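Putative glycosyl hydrolase (Bacteroides thetaiotaomicron VPI-5482, PDB 3K11) probably acts as a carbohydrate-cleaving hydrolase related to glycosyl hydrolase family 88, although its substrate has not been established. Local coordinates at residues A[145-150]-A[175-180]; A[206-211]-A[272-277]. One frame throughout, in Å; residues are numbered along the deposited sequence. Where two conformers were deposited one is given.

Interaction 1. Residues A[145-150]-A[175-180]; sequences DDAGAV and DFIINK. With EDO (1,2-ethanediol), chain I.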
loop_
_atom_site.group_PDB
_atom_site.type_symbol
_atom_site.label_atom_id
_atom_site.label_comp_id
_atom_site.label_asym_id
_atom_site.label_seq_id
_atom_site.Cartn_x
_atom_site.Cartn_y
_atom_site.Cartn_z
ATOM N N ASP A 145 11.669 29.157 -12.130
ATOM C CA ASP A 145 12.197 28.167 -13.110
ATOM C C ASP A 145 13.173 28.732 -14.072
ATOM O O ASP A 145 13.963 27.989 -14.646
ATOM C CB ASP A 145 11.107 27.670 -14.051
ATOM C CG ASP A 145 10.195 26.704 -13.422
ATOM O OD1 ASP A 145 10.454 26.285 -12.280
ATOM O OD2 ASP A 145 9.223 26.348 -14.108
ATOM N N ASP A 146 13.063 30.029 -14.296
ATOM C CA ASP A 146 13.932 30.741 -15.258
ATOM C C ASP A 146 15.194 31.250 -14.602
ATOM O O ASP A 146 16.023 31.793 -15.298
ATOM C CB ASP A 146 13.200 31.966 -15.814
ATOM C CG ASP A 146 12.022 31.618 -16.696
ATOM O OD1 ASP A 146 11.993 30.495 -17.255
ATOM O OD2 ASP A 146 11.160 32.509 -16.888
ATOM N N ALA A 147 15.358 31.100 -13.277
ATOM C CA ALA A 147 16.409 31.811 -12.562
ATOM C C ALA A 147 17.123 31.078 -11.462
ATOM O O ALA A 147 18.349 31.130 -11.360
ATOM C CB ALA A 147 15.824 33.140 -11.976
ATOM N N GLY A 148 16.386 30.423 -10.587
ATOM C CA GLY A 148 16.975 29.998 -9.318
ATOM C C GLY A 148 18.125 29.005 -9.314
ATOM O O GLY A 148 19.215 29.282 -8.776
ATOM N N ALA A 149 17.894 27.860 -9.955
ATOM C CA ALA A 149 18.878 26.776 -9.993
ATOM C C ALA A 149 20.156 27.231 -10.665
ATOM O O ALA A 149 21.236 26.877 -10.222
ATOM C CB ALA A 149 18.306 25.567 -10.708
ATOM N N VAL A 150 20.025 28.002 -11.751
ATOM C CA VAL A 150 21.204 28.527 -12.471
ATOM C C VAL A 150 21.945 29.580 -11.657
ATOM O O VAL A 150 23.151 29.508 -11.511
ATOM C CB VAL A 150 20.830 29.073 -13.867
ATOM C CG1 VAL A 150 22.047 29.742 -14.535
ATOM C CG2 VAL A 150 20.302 27.925 -14.753
ATOM N N ASP A 175 17.574 39.699 -8.532
ATOM C CA ASP A 175 16.612 40.789 -8.458
ATOM C C ASP A 175 15.225 40.250 -8.800
ATOM O O ASP A 175 14.225 40.567 -8.129
ATOM C CB ASP A 175 16.968 41.879 -9.436
ATOM C CG ASP A 175 15.949 43.048 -9.430
ATOM O OD1 ASP A 175 15.552 43.519 -8.372
ATOM O OD2 ASP A 175 15.578 43.504 -10.504
ATOM N N PHE A 176 15.138 39.441 -9.858
ATOM C CA PHE A 176 13.837 38.800 -10.162
ATOM C C PHE A 176 13.298 37.960 -8.991
ATOM O O PHE A 176 12.137 38.076 -8.594
ATOM C CB PHE A 176 13.843 37.939 -11.432
ATOM C CG PHE A 176 12.558 37.190 -11.579
ATOM C CD1 PHE A 176 11.455 37.810 -12.129
ATOM C CD2 PHE A 176 12.433 35.920 -11.084
ATOM C CE1 PHE A 176 10.254 37.138 -12.177
ATOM C CE2 PHE A 176 11.208 35.275 -11.110
ATOM C CZ PHE A 176 10.141 35.907 -11.627
ATOM N N ILE A 177 14.121 37.057 -8.494
ATOM C CA ILE A 177 13.704 36.146 -7.434
ATOM C C ILE A 177 13.180 36.904 -6.236
ATOM O O ILE A 177 12.066 36.636 -5.742
ATOM C CB ILE A 177 14.880 35.211 -7.020
ATOM C CG1 ILE A 177 15.229 34.264 -8.183
ATOM C CG2 ILE A 177 14.579 34.383 -5.726
ATOM C CD1 ILE A 177 16.563 33.585 -8.027
ATOM N N ILE A 178 13.982 37.854 -5.753
ATOM C CA ILE A 178 13.712 38.445 -4.449
ATOM C C ILE A 178 12.747 39.596 -4.488
ATOM O O ILE A 178 12.029 39.828 -3.499
ATOM C CB ILE A 178 15.044 38.823 -3.702
ATOM C CG1 ILE A 178 14.853 38.649 -2.192
ATOM C CG2 ILE A 178 15.545 40.226 -4.147
ATOM C CD1 ILE A 178 14.748 37.199 -1.733
ATOM N N ASN A 179 12.683 40.295 -5.612
ATOM C CA ASN A 179 11.827 41.449 -5.749
ATOM C C ASN A 179 10.628 41.355 -6.699
ATOM O O ASN A 179 9.680 42.102 -6.539
ATOM C CB ASN A 179 12.671 42.629 -6.235
ATOM C CG ASN A 179 13.739 43.033 -5.247
ATOM O OD1 ASN A 179 13.461 43.133 -4.077
ATOM N ND2 ASN A 179 14.930 43.329 -5.722
ATOM N N LYS A 180 10.680 40.494 -7.703
ATOM C CA LYS A 180 9.638 40.420 -8.698
ATOM C C LYS A 180 8.741 39.193 -8.659
ATOM O O LYS A 180 7.559 39.277 -8.989
ATOM C CB LYS A 180 10.285 40.517 -10.051
ATOM C CG LYS A 180 11.013 41.855 -10.234
ATOM C CD LYS A 180 11.503 41.976 -11.655
ATOM C CE LYS A 180 12.252 43.316 -11.878
ATOM N NZ LYS A 180 12.816 43.416 -13.285
HETATM C C1 EDO I . 9.221 23.376 -12.522
HETATM O O1 EDO I . 9.169 24.012 -11.249
HETATM C C2 EDO I . 7.800 23.262 -13.039
HETATM O O2 EDO I . 7.487 24.494 -13.643
#
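Ala147 and Gly148, at the start of helix 148-160, receive the side chain of Ile177 from helix 167-180. The Ile177 CG1 branch lies against the Ala147 methyl, with CG1 4.0 Å from Ala147 CB. Its terminal CD1 touches the same methyl and also rests on the glycine, 3.8 Å from Gly148 CA. The torsions explain this reach: CG1 leaves beside the backbone N, anti to the carbonyl carbon (chi1 -67°), and the chain stays extended at chi2 (165°), which lays both CG1 and CD1 along the alanine. The closest pair of CA atoms, Gly148 CA and Ile177 CA, is 7.2 Å apart. Phe176 adds a looser touch from the neighbouring position: Ala147 CB comes obliquely to its ring, 4.5 Å from Phe176 CD2.

Further out, Ala147 takes the N-cap position of its helix, and its methyl also meets Tyr173 one turn back in helix 167-180. Just before it, the carboxylate of Asp146 is held by the side chain of Gln137 and the backbone N of His142, so polar bonds tie down the turn leading into the helix while Ala147 CB packs on Ile177, Phe176 and Tyr173. Asp145 takes no part in the helix packing; its bond to CB points away from helix 167-180. In the given one of its two conformers, it receives both hydroxyls of an ethanediol, O1 at 2.8 Å from Asp145 OD1 and O2 at 2.6 Å from Asp145 OD2; Arg191 also bonds this molecule.

The chemistry thus divides along one short turn: buried methyl and methylene contacts join two helices of the α-helical family 88 domain, and the carboxylate of Asp145 grips a vicinal diol with both oxygens, which by itself does not identify a substrate site.

Interaction 2. Residues A[206-211]-A[272-277]; sequences MGIPAV and LLTACE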
loop_
_atom_site.group_PDB
_atom_site.type_symbol
_atom_site.label_atom_id
_atom_site.label_comp_id
_atom_site.label_asym_id
_atom_site.label_seq_id
_atom_site.Cartn_x
_atom_site.Cartn_y
_atom_site.Cartn_z
HETATM N N MSE A 206 13.349 25.714 -6.534
HETATM C CA MSE A 206 13.594 26.790 -7.494
HETATM C C MSE A 206 14.018 28.082 -6.807
HETATM O O MSE A 206 14.793 28.864 -7.366
HETATM C CB MSE A 206 12.389 27.038 -8.398
HETATM C CG MSE A 206 11.874 25.851 -9.109
HETATM SE SE MSE A 206 13.217 24.907 -10.226
HETATM C CE MSE A 206 12.471 23.026 -10.091
ATOM N N GLY A 207 13.500 28.334 -5.616
ATOM C CA GLY A 207 13.756 29.588 -4.885
ATOM C C GLY A 207 14.700 29.591 -3.694
ATOM O O GLY A 207 15.493 30.513 -3.543
ATOM N N ILE A 208 14.675 28.550 -2.866
ATOM C CA ILE A 208 15.369 28.633 -1.555
ATOM C C ILE A 208 16.889 28.554 -1.656
ATOM O O ILE A 208 17.552 29.398 -1.073
ATOM C CB ILE A 208 14.773 27.661 -0.525
ATOM C CG1 ILE A 208 13.293 28.018 -0.341
ATOM C CG2 ILE A 208 15.565 27.663 0.796
ATOM C CD1 ILE A 208 12.501 26.966 0.523
ATOM N N PRO A 209 17.444 27.619 -2.466
ATOM C CA PRO A 209 18.912 27.578 -2.578
ATOM C C PRO A 209 19.555 28.882 -3.036
ATOM O O PRO A 209 20.630 29.251 -2.537
ATOM C CB PRO A 209 19.158 26.430 -3.566
ATOM C CG PRO A 209 17.965 25.505 -3.323
ATOM C CD PRO A 209 16.841 26.528 -3.242
ATOM N N ALA A 210 18.916 29.592 -3.966
ATOM C CA ALA A 210 19.438 30.868 -4.440
ATOM C C ALA A 210 19.528 31.880 -3.294
ATOM O O ALA A 210 20.501 32.634 -3.183
ATOM C CB ALA A 210 18.537 31.418 -5.548
ATOM N N VAL A 211 18.457 31.939 -2.499
ATOM C CA VAL A 211 18.413 32.847 -1.354
ATOM C C VAL A 211 19.491 32.439 -0.354
ATOM O O VAL A 211 20.235 33.282 0.118
ATOM C CB VAL A 211 16.997 32.925 -0.723
ATOM C CG1 VAL A 211 17.005 33.878 0.502
ATOM C CG2 VAL A 211 15.947 33.384 -1.773
ATOM N N LEU A 272 13.684 17.445 -0.744
ATOM C CA LEU A 272 14.798 16.815 0.003
ATOM C C LEU A 272 16.107 17.522 -0.307
ATOM O O LEU A 272 16.925 17.794 0.589
ATOM C CB LEU A 272 14.871 15.313 -0.348
ATOM C CG LEU A 272 15.612 14.402 0.673
ATOM C CD1 LEU A 272 14.937 14.388 2.081
ATOM C CD2 LEU A 272 15.761 12.989 0.101
ATOM N N LEU A 273 16.274 17.857 -1.589
ATOM C CA LEU A 273 17.471 18.566 -2.070
ATOM C C LEU A 273 17.521 19.974 -1.528
ATOM O O LEU A 273 18.608 20.477 -1.200
ATOM C CB LEU A 273 17.534 18.509 -3.614
ATOM C CG LEU A 273 18.735 19.086 -4.353
ATOM C CD1 LEU A 273 20.045 18.702 -3.780
ATOM C CD2 LEU A 273 18.663 18.698 -5.838
ATOM N N THR A 274 16.374 20.632 -1.437
ATOM C CA THR A 274 16.318 21.969 -0.819
ATOM C C THR A 274 16.820 21.951 0.613
ATOM O O THR A 274 17.616 22.800 1.032
ATOM C CB THR A 274 14.878 22.501 -0.811
ATOM O OG1 THR A 274 14.445 22.617 -2.164
ATOM C CG2 THR A 274 14.804 23.883 -0.172
ATOM N N ALA A 275 16.362 20.975 1.390
ATOM C CA ALA A 275 16.853 20.828 2.766
ATOM C C ALA A 275 18.368 20.655 2.789
ATOM O O ALA A 275 19.046 21.260 3.606
ATOM C CB ALA A 275 16.141 19.662 3.437
ATOM N N CYS A 276 18.930 19.824 1.893
ATOM C CA CYS A 276 20.388 19.682 1.799
ATOM C C CYS A 276 21.072 20.984 1.425
ATOM O O CYS A 276 22.054 21.335 2.050
ATOM C CB CYS A 276 20.769 18.601 0.772
ATOM S SG CYS A 276 20.310 16.915 1.268
ATOM N N GLU A 277 20.562 21.700 0.419
ATOM C CA GLU A 277 21.176 22.958 0.032
ATOM C C GLU A 277 21.166 23.999 1.152
ATOM O O GLU A 277 22.142 24.752 1.344
ATOM C CB GLU A 277 20.485 23.511 -1.190
ATOM C CG GLU A 277 20.687 22.695 -2.483
ATOM C CD GLU A 277 22.037 22.879 -3.097
ATOM O OE1 GLU A 277 22.946 22.119 -2.739
ATOM O OE2 GLU A 277 22.158 23.713 -4.017
#
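Ile208 and Pro209 of helix 202-217 pack against Thr274 and Glu277 of helix 265-281, a helix-helix contact in the α/α toroid expected of the six-hairpin glycosidase clan. Coming along the first helix, the bond to CB of Met206, present as selenomethionine, points away from helix 265-281, and its side chain touches Leu144 and Asp145. Ile208 makes the first contact. The Thr274 methyl CG2 lies alongside its side chain, 3.8 Å from Ile208 CB, 4.0 Å from Ile208 CG2 and 3.9 Å from the terminal Ile208 CD1, and the two side chains cross at about a right angle. Thr274 presents this methyl to Ile208 because its chi1 of -62° sets OG1 beside the backbone N, where it bonds the carbonyl oxygen of Trp270 in the preceding turn.

Pro209 follows, also roughly perpendicular to its partner, and lays its ring on the aliphatic part of Glu277. The helix kinks here: the proline N has no hydrogen to give, the N of Ala210 lacks its bond to the turn before, and Val211 N reaches Gly207 O only weakly. Against the proline ring the glutamate bends at chi2 (-76°), and its OE2 forms a salt bridge with Lys156 of helix 148-160. Pro209 CG meets the glutamate stem low down, 3.9 Å from Glu277 CB and 4.0 Å from Glu277 CG.

How the interactions relate
Helix 202-217, one side of interaction 2, also touches interaction 1; the centres of the two contacts are about 13 Å apart. Pro209 and Ile208 face helix 265-281 in interaction 2, while Ala210, next in the chain, turns to interaction 1, its CB 3.8 Å from Ile177 CD1. That one methyl of Ile177 therefore touches two helices. Helix 148-160 makes a second connection: it begins in interaction 1 and carries Lys156, the salt-bridge partner of Glu277. Asp145 and Met206, from segments 145-150 and 206-211, both reach the ethanediol, Met206 CE lying 3.6 Å from ethanediol O1. The diol probably comes from the crystallisation liquor, and no active site is identified here.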